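Local coordinates for protein iota-carrageenase (PDB 1KTW) that hydrolyses the beta-1,4 linkages inside iota-carrageenan, a sulfated galactan of red algal cell walls, with inversion of anomeric configuration, at residues Ile70-Asn75 with Arg98-Gly103; Ile78-Asp83 with Phe111-Leu116; Ile194-Ala199 with Leu215-Asp220. All coordinates share one frame; numbering follows the deposited sequence.

Overall arrangement
From the N terminus, strand 64-71 opens contact 1 and strand 76-80, next in the chain, opens contact 2. Contact 1 closes at strand 97-102 after 22 intervening residues, and contact 2 at strand 111-115 after 27; because their segments alternate, the two loops cross instead of nesting. Their centres lie about 15 Å apart and they touch: the SD of Met72 packs 3.6 Å from CE1 of Phe111, and CZ of Phe100 lies 3.8 Å from CZ of Phe113. Contact 3 follows in series, strand 194-196 pairing with strand 216-218 across 15 intervening residues; its centre lies about 19 Å from that of contact 1. All three join parallel strands of neighbouring coils of the beta-helix.

Contact 1 (Ile70-Asn75 with Arg98-Gly103); sequences IQMKSN and RLFEVG. With G4S (4-O-sulfo-beta-D-galactopyranose), chain C.
Gln71 and Glu101 run side by side and point the same way from paired parallel strands, their amide and carboxylate planes turned 77° apart. The steep angle does not spoil the bond: NE2 of Gln71 reaches OE1 of Glu101 at 2.8 Å, the N-H...O angle is almost straight (173°), and the oxygen lies in the amide plane and accepts on its anti lone pair. Gln71 gets there by a turn about its CB-CG bond (chi2 -65°), which brings its end back toward the neighbouring strand. The other carboxylate oxygen, OE2, forms a salt bridge of 2.7 Å with NH1 of Arg98, whose NH2 donates to sulfate O7 of the bound galactose 4-sulfate at 2.6 Å. Glu101 is thus gripped at both oxygens and is a second-shell residue that positions Arg98, while Asn105 holds OE1 of Gln71.

On the opposite face, Ile70 lies alongside Phe100, its CB at the ring edge, 4.0 Å from CD1. Met72, also bent at chi2, slants across that ring and sets CE 3.4 Å from CD1, while its CG meets CG2 of Val102 at 3.9 Å. Leu99 covers one ring face with its CB. Between the strands, Glu101 N donates to Ile70 O and Met72 N to Glu101 O, the latter at 3.0 Å; a water then joins Met72 O to Gly103 N. A polar pair on one face, apolar packing on the other and a one-to-one parallel register are the pattern of adjacent coils in a right-handed parallel beta-helix, the fold of pectate lyase-like proteins.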
loop_
_atom_site.group_PDB
_atom_site.type_symbol
_atom_site.label_atom_id
_atom_site.label_comp_id
_atom_site.label_asym_id
_atom_site.label_seq_id
_atom_site.Cartn_x
_atom_site.Cartn_y
_atom_site.Cartn_z
ATOM N N ILE A 70 12.760 14.659 6.863
ATOM C CA ILE A 70 12.518 15.150 8.221
ATOM C C ILE A 70 12.436 14.004 9.254
ATOM O O ILE A 70 11.769 12.990 9.011
ATOM C CB ILE A 70 11.207 15.977 8.278
ATOM C CG1 ILE A 70 11.211 17.048 7.176
ATOM C CG2 ILE A 70 11.050 16.621 9.652
ATOM C CD1 ILE A 70 12.356 18.084 7.293
ATOM N N GLN A 71 13.115 14.163 10.393
ATOM C CA GLN A 71 13.083 13.152 11.462
ATOM C C GLN A 71 12.130 13.588 12.583
ATOM O O GLN A 71 12.416 14.552 13.310
ATOM C CB GLN A 71 14.488 12.946 12.062
ATOM C CG GLN A 71 15.564 12.601 11.036
ATOM C CD GLN A 71 15.320 11.272 10.367
ATOM O OE1 GLN A 71 15.328 10.229 11.025
ATOM N NE2 GLN A 71 15.097 11.294 9.050
ATOM N N MET A 72 11.003 12.891 12.737
ATOM C CA MET A 72 10.046 13.251 13.790
ATOM C C MET A 72 10.556 12.788 15.162
ATOM O O MET A 72 11.393 11.884 15.239
ATOM C CB MET A 72 8.660 12.647 13.489
ATOM C CG MET A 72 8.022 13.165 12.178
ATOM S SD MET A 72 7.702 14.975 12.185
ATOM C CE MET A 72 7.557 15.320 10.415
ATOM N N LYS A 73 10.051 13.410 16.232
ATOM C CA LYS A 73 10.484 13.099 17.604
ATOM C C LYS A 73 9.334 12.989 18.603
ATOM O O LYS A 73 8.235 13.460 18.334
ATOM C CB LYS A 73 11.459 14.179 18.087
ATOM C CG LYS A 73 12.689 14.379 17.173
ATOM C CD LYS A 73 13.629 13.185 17.219
ATOM C CE LYS A 73 14.818 13.314 16.235
ATOM N NZ LYS A 73 15.664 14.530 16.487
ATOM N N SER A 74 9.610 12.395 19.771
ATOM C CA SER A 74 8.606 12.195 20.819
ATOM C C SER A 74 7.950 13.463 21.358
ATOM O O SER A 74 8.601 14.502 21.539
ATOM C CB SER A 74 9.214 11.433 22.015
ATOM O OG SER A 74 9.634 10.122 21.658
ATOM N N ASN A 75 6.656 13.346 21.647
ATOM C CA ASN A 75 5.855 14.422 22.212
ATOM C C ASN A 75 5.717 15.688 21.330
ATOM O O ASN A 75 5.566 16.803 21.841
ATOM C CB ASN A 75 6.398 14.767 23.609
ATOM C CG ASN A 75 6.349 13.573 24.574
ATOM O OD1 ASN A 75 5.293 12.972 24.781
ATOM N ND2 ASN A 75 7.487 13.245 25.182
ATOM N N ARG A 98 11.825 10.216 1.346
ATOM C CA ARG A 98 10.543 10.377 2.037
ATOM C C ARG A 98 10.482 11.815 2.551
ATOM O O ARG A 98 11.521 12.400 2.881
ATOM C CB ARG A 98 10.419 9.435 3.252
ATOM C CG ARG A 98 10.707 7.948 3.012
ATOM C CD ARG A 98 12.164 7.693 3.329
ATOM N NE ARG A 98 12.614 6.336 3.074
ATOM C CZ ARG A 98 13.867 5.942 3.273
ATOM N NH1 ARG A 98 14.763 6.810 3.723
ATOM N NH2 ARG A 98 14.229 4.692 3.027
ATOM N N LEU A 99 9.282 12.393 2.604
ATOM C CA LEU A 99 9.147 13.734 3.149
ATOM C C LEU A 99 9.373 13.630 4.662
ATOM O O LEU A 99 10.118 14.426 5.230
ATOM C CB LEU A 99 7.748 14.320 2.901
ATOM C CG LEU A 99 7.234 14.514 1.461
ATOM C CD1 LEU A 99 5.979 15.393 1.485
ATOM C CD2 LEU A 99 8.278 15.159 0.607
ATOM N N PHE A 100 8.743 12.633 5.299
ATOM C CA PHE A 100 8.830 12.449 6.760
ATOM C C PHE A 100 9.117 11.004 7.215
ATOM O O PHE A 100 8.544 10.050 6.666
ATOM C CB PHE A 100 7.505 12.895 7.420
ATOM C CG PHE A 100 6.893 14.161 6.827
ATOM C CD1 PHE A 100 7.500 15.402 6.994
ATOM C CD2 PHE A 100 5.688 14.102 6.116
ATOM C CE1 PHE A 100 6.916 16.579 6.462
ATOM C CE2 PHE A 100 5.094 15.265 5.581
ATOM C CZ PHE A 100 5.713 16.504 5.755
ATOM N N GLU A 101 9.985 10.855 8.228
ATOM C CA GLU A 101 10.334 9.551 8.823
ATOM C C GLU A 101 9.992 9.599 10.329
ATOM O O GLU A 101 10.332 10.560 11.022
ATOM C CB GLU A 101 11.835 9.246 8.622
ATOM C CG GLU A 101 12.247 9.223 7.148
ATOM C CD GLU A 101 13.620 8.580 6.901
ATOM O OE1 GLU A 101 14.624 9.035 7.488
ATOM O OE2 GLU A 101 13.682 7.625 6.096
ATOM N N VAL A 102 9.327 8.558 10.828
ATOM C CA VAL A 102 8.898 8.513 12.223
ATOM C C VAL A 102 9.358 7.213 12.911
ATOM O O VAL A 102 8.738 6.151 12.729
ATOM C CB VAL A 102 7.340 8.591 12.313
ATOM C CG1 VAL A 102 6.883 8.964 13.762
ATOM C CG2 VAL A 102 6.797 9.616 11.277
ATOM N N GLY A 103 10.433 7.299 13.694
ATOM C CA GLY A 103 10.939 6.118 14.387
ATOM C C GLY A 103 11.826 5.206 13.543
ATOM O O GLY A 103 12.051 4.050 13.905
HETATM C C1 G4S C . 13.523 -1.681 -2.211
HETATM C C2 G4S C . 14.538 -0.532 -2.158
HETATM C C3 G4S C . 15.271 -0.521 -0.806
HETATM C C4 G4S C . 14.248 -0.517 0.337
HETATM C C5 G4S C . 13.283 -1.690 0.166
HETATM C C6 G4S C . 12.210 -1.738 1.236
HETATM O O1 G4S C . 12.783 -1.606 -3.378
HETATM O O2 G4S C . 15.480 -0.668 -3.213
HETATM O O3 G4S C . 16.082 0.664 -0.728
HETATM O O4 G4S C . 13.518 0.723 0.331
HETATM O O5 G4S C . 12.613 -1.591 -1.107
HETATM O O6 G4S C . 12.768 -1.571 2.531
HETATM S S G4S C . 13.742 1.686 1.589
HETATM O O7 G4S C . 13.253 3.034 1.255
HETATM O O8 G4S C . 15.181 1.762 1.904
HETATM O O9 G4S C . 12.993 1.172 2.750
HETATM O O HOH W 1 12.183 9.560 14.109
#

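Contact 2 (Ile78-Asp83 with Phe111-Leu116); sequences IRVESD and FSFQGL. With CA (calcium ion), chain E; CA (calcium ion), chain G.
Two neighbouring coils of the parallel beta-helix meet here, strands 78-80 and 111-115 running 11° from parallel with axes 4.8 Å apart. Four backbone bonds join them, Ile78 N to Ser112 O, Gln114 N to Ile78 O, Val80 N to Gln114 O and Leu116 N to Val80 O. Arg79, bent at chi2 (-62°), swings its guanidinium across the strands. At 2.9 Å NH1 donates to OG of Ser112, which sits at the guanidinium edge in its plane, and NH2 adds a weak bond to the same oxygen. NH1 also donates to Ile78 O at 3.0 Å, coming from above that carbonyl's plane. His77 is a further partner of the Ser112 hydroxyl. Over one guanidinium face lies OE1 of Gln114, the amide turned 73° from it.

The other face of the strands looks into the beta-helix core, where CG2 of Ile78 makes a CH-pi contact over the Phe113 ring, 4.2 Å from its centroid. CG2 of Val80 meets CE1 of that ring at 3.9 Å. Beyond the strand, both carboxylate oxygens of Glu81 bind one calcium ion, and OE1 also accepts from Asn62 N, while Ser82 O binds a second, at 2.4 Å, with Asn118, Gly119 and a water.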
loop_
_atom_site.group_PDB
_atom_site.type_symbol
_atom_site.label_atom_id
_atom_site.label_comp_id
_atom_site.label_asym_id
_atom_site.label_seq_id
_atom_site.Cartn_x
_atom_site.Cartn_y
_atom_site.Cartn_z
ATOM N N ILE A 78 1.946 18.238 15.348
ATOM C CA ILE A 78 1.855 19.175 14.226
ATOM C C ILE A 78 0.442 19.387 13.655
ATOM O O ILE A 78 -0.284 18.420 13.390
ATOM C CB ILE A 78 2.810 18.689 13.089
ATOM C CG1 ILE A 78 4.255 18.665 13.617
ATOM C CG2 ILE A 78 2.656 19.576 11.834
ATOM C CD1 ILE A 78 5.303 18.081 12.645
ATOM N N ARG A 79 0.060 20.659 13.477
ATOM C CA ARG A 79 -1.242 21.024 12.910
ATOM C C ARG A 79 -0.989 21.878 11.651
ATOM O O ARG A 79 -0.104 22.736 11.665
ATOM C CB ARG A 79 -2.077 21.788 13.948
ATOM C CG ARG A 79 -2.418 20.937 15.196
ATOM C CD ARG A 79 -3.263 19.706 14.808
ATOM N NE ARG A 79 -3.608 18.849 15.950
ATOM C CZ ARG A 79 -2.897 17.803 16.367
ATOM N NH1 ARG A 79 -1.772 17.445 15.745
ATOM N NH2 ARG A 79 -3.321 17.104 17.422
ATOM N N VAL A 80 -1.779 21.648 10.595
ATOM C CA VAL A 80 -1.592 22.305 9.283
ATOM C C VAL A 80 -2.845 23.039 8.785
ATOM O O VAL A 80 -3.918 22.425 8.688
ATOM C CB VAL A 80 -1.203 21.225 8.220
ATOM C CG1 VAL A 80 -0.870 21.875 6.870
ATOM C CG2 VAL A 80 -0.013 20.385 8.729
ATOM N N GLU A 81 -2.711 24.328 8.440
ATOM C CA GLU A 81 -3.873 25.115 7.977
ATOM C C GLU A 81 -4.432 24.617 6.632
ATOM O O GLU A 81 -3.718 24.018 5.820
ATOM C CB GLU A 81 -3.548 26.631 7.934
ATOM C CG GLU A 81 -3.282 27.255 9.345
ATOM C CD GLU A 81 -3.377 28.801 9.398
ATOM O OE1 GLU A 81 -2.714 29.481 8.585
ATOM O OE2 GLU A 81 -4.112 29.337 10.273
ATOM N N SER A 82 -5.717 24.884 6.416
ATOM C CA SER A 82 -6.461 24.404 5.244
ATOM C C SER A 82 -6.057 24.770 3.810
ATOM O O SER A 82 -6.484 24.093 2.866
ATOM C CB SER A 82 -7.942 24.739 5.419
ATOM O OG SER A 82 -8.700 24.046 4.446
ATOM N N ASP A 83 -5.269 25.822 3.630
ATOM C CA ASP A 83 -4.838 26.201 2.277
ATOM C C ASP A 83 -3.345 25.958 2.053
ATOM O O ASP A 83 -2.748 26.518 1.138
ATOM C CB ASP A 83 -5.148 27.677 1.998
ATOM C CG ASP A 83 -6.625 27.932 1.763
ATOM O OD1 ASP A 83 -7.279 27.112 1.084
ATOM O OD2 ASP A 83 -7.130 28.967 2.244
ATOM N N PHE A 111 2.933 10.992 19.254
ATOM C CA PHE A 111 3.131 11.892 18.101
ATOM C C PHE A 111 1.878 12.052 17.198
ATOM O O PHE A 111 1.103 11.104 17.044
ATOM C CB PHE A 111 4.310 11.335 17.269
ATOM C CG PHE A 111 4.450 11.949 15.886
ATOM C CD1 PHE A 111 5.105 13.165 15.714
ATOM C CD2 PHE A 111 3.853 11.351 14.781
ATOM C CE1 PHE A 111 5.162 13.790 14.474
ATOM C CE2 PHE A 111 3.902 11.976 13.510
ATOM C CZ PHE A 111 4.557 13.201 13.367
ATOM N N SER A 112 1.673 13.238 16.611
ATOM C CA SER A 112 0.536 13.435 15.691
ATOM C C SER A 112 0.823 14.480 14.589
ATOM O O SER A 112 1.629 15.390 14.796
ATOM C CB SER A 112 -0.749 13.808 16.452
ATOM O OG SER A 112 -0.706 15.092 17.063
ATOM N N PHE A 113 0.166 14.322 13.428
ATOM C CA PHE A 113 0.313 15.219 12.255
ATOM C C PHE A 113 -1.102 15.285 11.631
ATOM O O PHE A 113 -1.559 14.309 11.021
ATOM C CB PHE A 113 1.313 14.598 11.269
ATOM C CG PHE A 113 1.809 15.540 10.181
ATOM C CD1 PHE A 113 0.940 16.058 9.222
ATOM C CD2 PHE A 113 3.170 15.826 10.067
ATOM C CE1 PHE A 113 1.420 16.845 8.161
ATOM C CE2 PHE A 113 3.660 16.613 9.008
ATOM C CZ PHE A 113 2.781 17.117 8.059
ATOM N N GLN A 114 -1.783 16.423 11.789
ATOM C CA GLN A 114 -3.170 16.566 11.320
ATOM C C GLN A 114 -3.559 17.872 10.635
ATOM O O GLN A 114 -3.215 18.960 11.094
ATOM C CB GLN A 114 -4.123 16.332 12.509
ATOM C CG GLN A 114 -5.623 16.479 12.201
ATOM C CD GLN A 114 -6.509 16.098 13.389
ATOM O OE1 GLN A 114 -6.138 16.318 14.537
ATOM N NE2 GLN A 114 -7.688 15.541 13.113
ATOM N N GLY A 115 -4.326 17.751 9.554
ATOM C CA GLY A 115 -4.769 18.927 8.834
ATOM C C GLY A 115 -6.038 19.496 9.439
ATOM O O GLY A 115 -6.893 18.756 9.935
ATOM N N LEU A 116 -6.156 20.817 9.417
ATOM C CA LEU A 116 -7.346 21.492 9.933
ATOM C C LEU A 116 -8.408 21.652 8.821
ATOM O O LEU A 116 -8.087 21.597 7.624
ATOM C CB LEU A 116 -6.955 22.881 10.474
ATOM C CG LEU A 116 -5.963 22.917 11.662
ATOM C CD1 LEU A 116 -5.330 24.317 11.782
ATOM C CD2 LEU A 116 -6.698 22.557 12.953
HETATM CA CA CA E . -3.468 31.576 9.581
HETATM CA CA CA G . -8.207 22.740 1.884
HETATM O O HOH W 2 -5.457 21.335 6.557
HETATM O O HOH W 3 -9.104 20.399 0.949
#

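Contact 3 (Ile194-Ala199 with Leu215-Asp220); sequences IQTYGA and LRMETD. With DGS (3,6-anhydro-2-O-sulfo-alpha-D-galactopyranose), chain D.
Thr196 and Arg216 bury the most surface here, followed by Gln195. Arg216 pairs with Gln195 in parallel register, its N and O bonding to Ile194 O (3.1 Å) and Thr196 N (3.2 Å). Thr196 lies alongside Met217, with OG1 held between backbone N and carbonyl carbon (chi1 67°), 3.5 Å from CG of Met217. That hydroxyl and Thr196 O are buried without a polar partner in the model; CG2 of Thr219 packs against the carbonyl oxygen at 3.4 Å.

The Gln195 side chain crosses that of Arg216 obliquely, amide and guanidinium planes 36° apart, its end packing on CD of Arg216. Arg216 extends as far as CD and then turns at chi3 (-72°), setting NH1 between two anions. It donates to OE1 of Glu218 at 3.0 Å on the syn side of the carboxylate, and to sulfate O8 of the bound anhydrogalactose at 2.9 Å, both near the guanidinium plane. NH2 is held by Tyr191 O. The sugar's O4 donates to OE2 of Glu218 at 2.8 Å, an oxygen shared with His254.

A leucine in place of Arg216 would probably deprive the sulfate of the NH1 hydrogen bond and leave OE1 of Glu218 without the guanidinium that meets it. The paired charges are consistent with a subsite that recognises a sulfated sugar: Arg216 meets the sulfate, and the carboxylate it steadies meets the ring hydroxyl.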
loop_
_atom_site.group_PDB
_atom_site.type_symbol
_atom_site.label_atom_id
_atom_site.label_comp_id
_atom_site.label_asym_id
_atom_site.label_seq_id
_atom_site.Cartn_x
_atom_site.Cartn_y
_atom_site.Cartn_z
ATOM N N ILE A 194 -1.808 3.200 1.200
ATOM C CA ILE A 194 -1.148 2.517 2.326
ATOM C C ILE A 194 -0.505 1.170 1.958
ATOM O O ILE A 194 -1.084 0.420 1.170
ATOM C CB ILE A 194 -2.170 2.123 3.467
ATOM C CG1 ILE A 194 -3.050 3.308 3.887
ATOM C CG2 ILE A 194 -1.406 1.546 4.674
ATOM C CD1 ILE A 194 -2.288 4.493 4.508
ATOM N N GLN A 195 0.694 0.872 2.486
ATOM C CA GLN A 195 1.249 -0.483 2.351
ATOM C C GLN A 195 1.719 -0.880 3.773
ATOM O O GLN A 195 2.521 -0.163 4.393
ATOM C CB GLN A 195 2.412 -0.642 1.341
ATOM C CG GLN A 195 2.822 -2.143 1.277
ATOM C CD GLN A 195 3.515 -2.607 -0.012
ATOM O OE1 GLN A 195 3.907 -3.781 -0.128
ATOM N NE2 GLN A 195 3.658 -1.714 -0.969
ATOM N N THR A 196 1.209 -2.005 4.295
ATOM C CA THR A 196 1.559 -2.446 5.664
ATOM C C THR A 196 2.550 -3.614 5.752
ATOM O O THR A 196 2.338 -4.644 5.118
ATOM C CB THR A 196 0.294 -2.880 6.443
ATOM O OG1 THR A 196 -0.250 -4.073 5.844
ATOM C CG2 THR A 196 -0.762 -1.770 6.420
ATOM N N TYR A 197 3.597 -3.459 6.569
ATOM C CA TYR A 197 4.626 -4.498 6.756
ATOM C C TYR A 197 4.628 -5.061 8.185
ATOM O O TYR A 197 4.510 -6.273 8.379
ATOM C CB TYR A 197 6.006 -3.928 6.412
ATOM C CG TYR A 197 6.116 -3.437 4.984
ATOM C CD1 TYR A 197 6.280 -4.329 3.919
ATOM C CD2 TYR A 197 6.050 -2.071 4.697
ATOM C CE1 TYR A 197 6.383 -3.867 2.593
ATOM C CE2 TYR A 197 6.149 -1.600 3.390
ATOM C CZ TYR A 197 6.317 -2.501 2.343
ATOM O OH TYR A 197 6.410 -2.022 1.054
ATOM N N GLY A 198 4.768 -4.181 9.176
ATOM C CA GLY A 198 4.745 -4.584 10.580
ATOM C C GLY A 198 3.810 -3.644 11.336
ATOM O O GLY A 198 3.955 -2.420 11.238
ATOM N N ALA A 199 2.853 -4.187 12.084
ATOM C CA ALA A 199 1.903 -3.337 12.797
ATOM C C ALA A 199 1.045 -4.091 13.802
ATOM O O ALA A 199 0.643 -5.229 13.554
ATOM C CB ALA A 199 0.973 -2.634 11.782
ATOM N N LEU A 215 -5.820 0.321 0.598
ATOM C CA LEU A 215 -5.256 -0.359 1.786
ATOM C C LEU A 215 -4.653 -1.698 1.348
ATOM O O LEU A 215 -5.350 -2.733 1.275
ATOM C CB LEU A 215 -6.336 -0.593 2.862
ATOM C CG LEU A 215 -5.880 -1.243 4.189
ATOM C CD1 LEU A 215 -4.716 -0.466 4.817
ATOM C CD2 LEU A 215 -7.077 -1.273 5.163
ATOM N N ARG A 216 -3.355 -1.668 1.061
ATOM C CA ARG A 216 -2.601 -2.832 0.568
ATOM C C ARG A 216 -1.872 -3.560 1.702
ATOM O O ARG A 216 -0.804 -3.143 2.111
ATOM C CB ARG A 216 -1.594 -2.349 -0.509
ATOM C CG ARG A 216 -0.702 -3.420 -1.173
ATOM C CD ARG A 216 0.428 -2.765 -2.027
ATOM N NE ARG A 216 -0.062 -2.146 -3.268
ATOM C CZ ARG A 216 -0.165 -2.774 -4.443
ATOM N NH1 ARG A 216 0.186 -4.054 -4.567
ATOM N NH2 ARG A 216 -0.620 -2.117 -5.498
ATOM N N MET A 217 -2.467 -4.645 2.211
ATOM C CA MET A 217 -1.851 -5.413 3.297
ATOM C C MET A 217 -1.023 -6.557 2.697
ATOM O O MET A 217 -1.342 -7.749 2.830
ATOM C CB MET A 217 -2.943 -5.898 4.279
ATOM C CG MET A 217 -3.608 -4.706 5.047
ATOM S SD MET A 217 -5.174 -5.024 5.967
ATOM C CE MET A 217 -6.358 -5.219 4.583
ATOM N N GLU A 218 0.056 -6.155 2.026
ATOM C CA GLU A 218 0.967 -7.065 1.343
ATOM C C GLU A 218 2.290 -7.015 2.106
ATOM O O GLU A 218 3.125 -6.127 1.897
ATOM C CB GLU A 218 1.131 -6.610 -0.130
ATOM C CG GLU A 218 1.898 -7.587 -1.018
ATOM C CD GLU A 218 1.904 -7.174 -2.496
ATOM O OE1 GLU A 218 1.659 -5.984 -2.795
ATOM O OE2 GLU A 218 2.164 -8.036 -3.358
ATOM N N THR A 219 2.469 -7.995 2.989
ATOM C CA THR A 219 3.618 -8.075 3.899
ATOM C C THR A 219 4.858 -8.785 3.354
ATOM O O THR A 219 5.143 -9.928 3.739
ATOM C CB THR A 219 3.146 -8.764 5.205
ATOM O OG1 THR A 219 2.609 -10.058 4.887
ATOM C CG2 THR A 219 2.025 -7.962 5.847
ATOM N N ASP A 220 5.636 -8.091 2.516
ATOM C CA ASP A 220 6.792 -8.720 1.875
ATOM C C ASP A 220 8.194 -8.113 2.021
ATOM O O ASP A 220 9.083 -8.411 1.213
ATOM C CB ASP A 220 6.488 -8.897 0.382
ATOM C CG ASP A 220 6.345 -7.566 -0.356
ATOM O OD1 ASP A 220 6.447 -6.501 0.290
ATOM O OD2 ASP A 220 6.141 -7.576 -1.588
HETATM C C1 DGS D . 2.600 -8.933 -8.915
HETATM C C2 DGS D . 1.589 -8.050 -8.170
HETATM C C3 DGS D . 2.048 -7.862 -6.713
HETATM C C4 DGS D . 3.415 -7.220 -6.684
HETATM C C5 DGS D . 4.246 -8.382 -7.180
HETATM C C6 DGS D . 3.616 -9.534 -6.372
HETATM O O2 DGS D . 1.341 -6.853 -8.949
HETATM O O3 DGS D . 2.224 -9.190 -6.167
HETATM O O4 DGS D . 3.749 -6.907 -5.336
HETATM O O5 DGS D . 3.961 -8.563 -8.599
HETATM O O7 DGS D . 0.168 -4.687 -9.420
HETATM O O8 DGS D . 0.431 -5.430 -7.062
HETATM O O9 DGS D . -1.064 -6.524 -8.444
HETATM S S DGS D . 0.230 -5.809 -8.477
HETATM O O HOH W 4 -0.724 0.692 -1.748
HETATM O O HOH W 5 7.243 -3.994 -0.782
#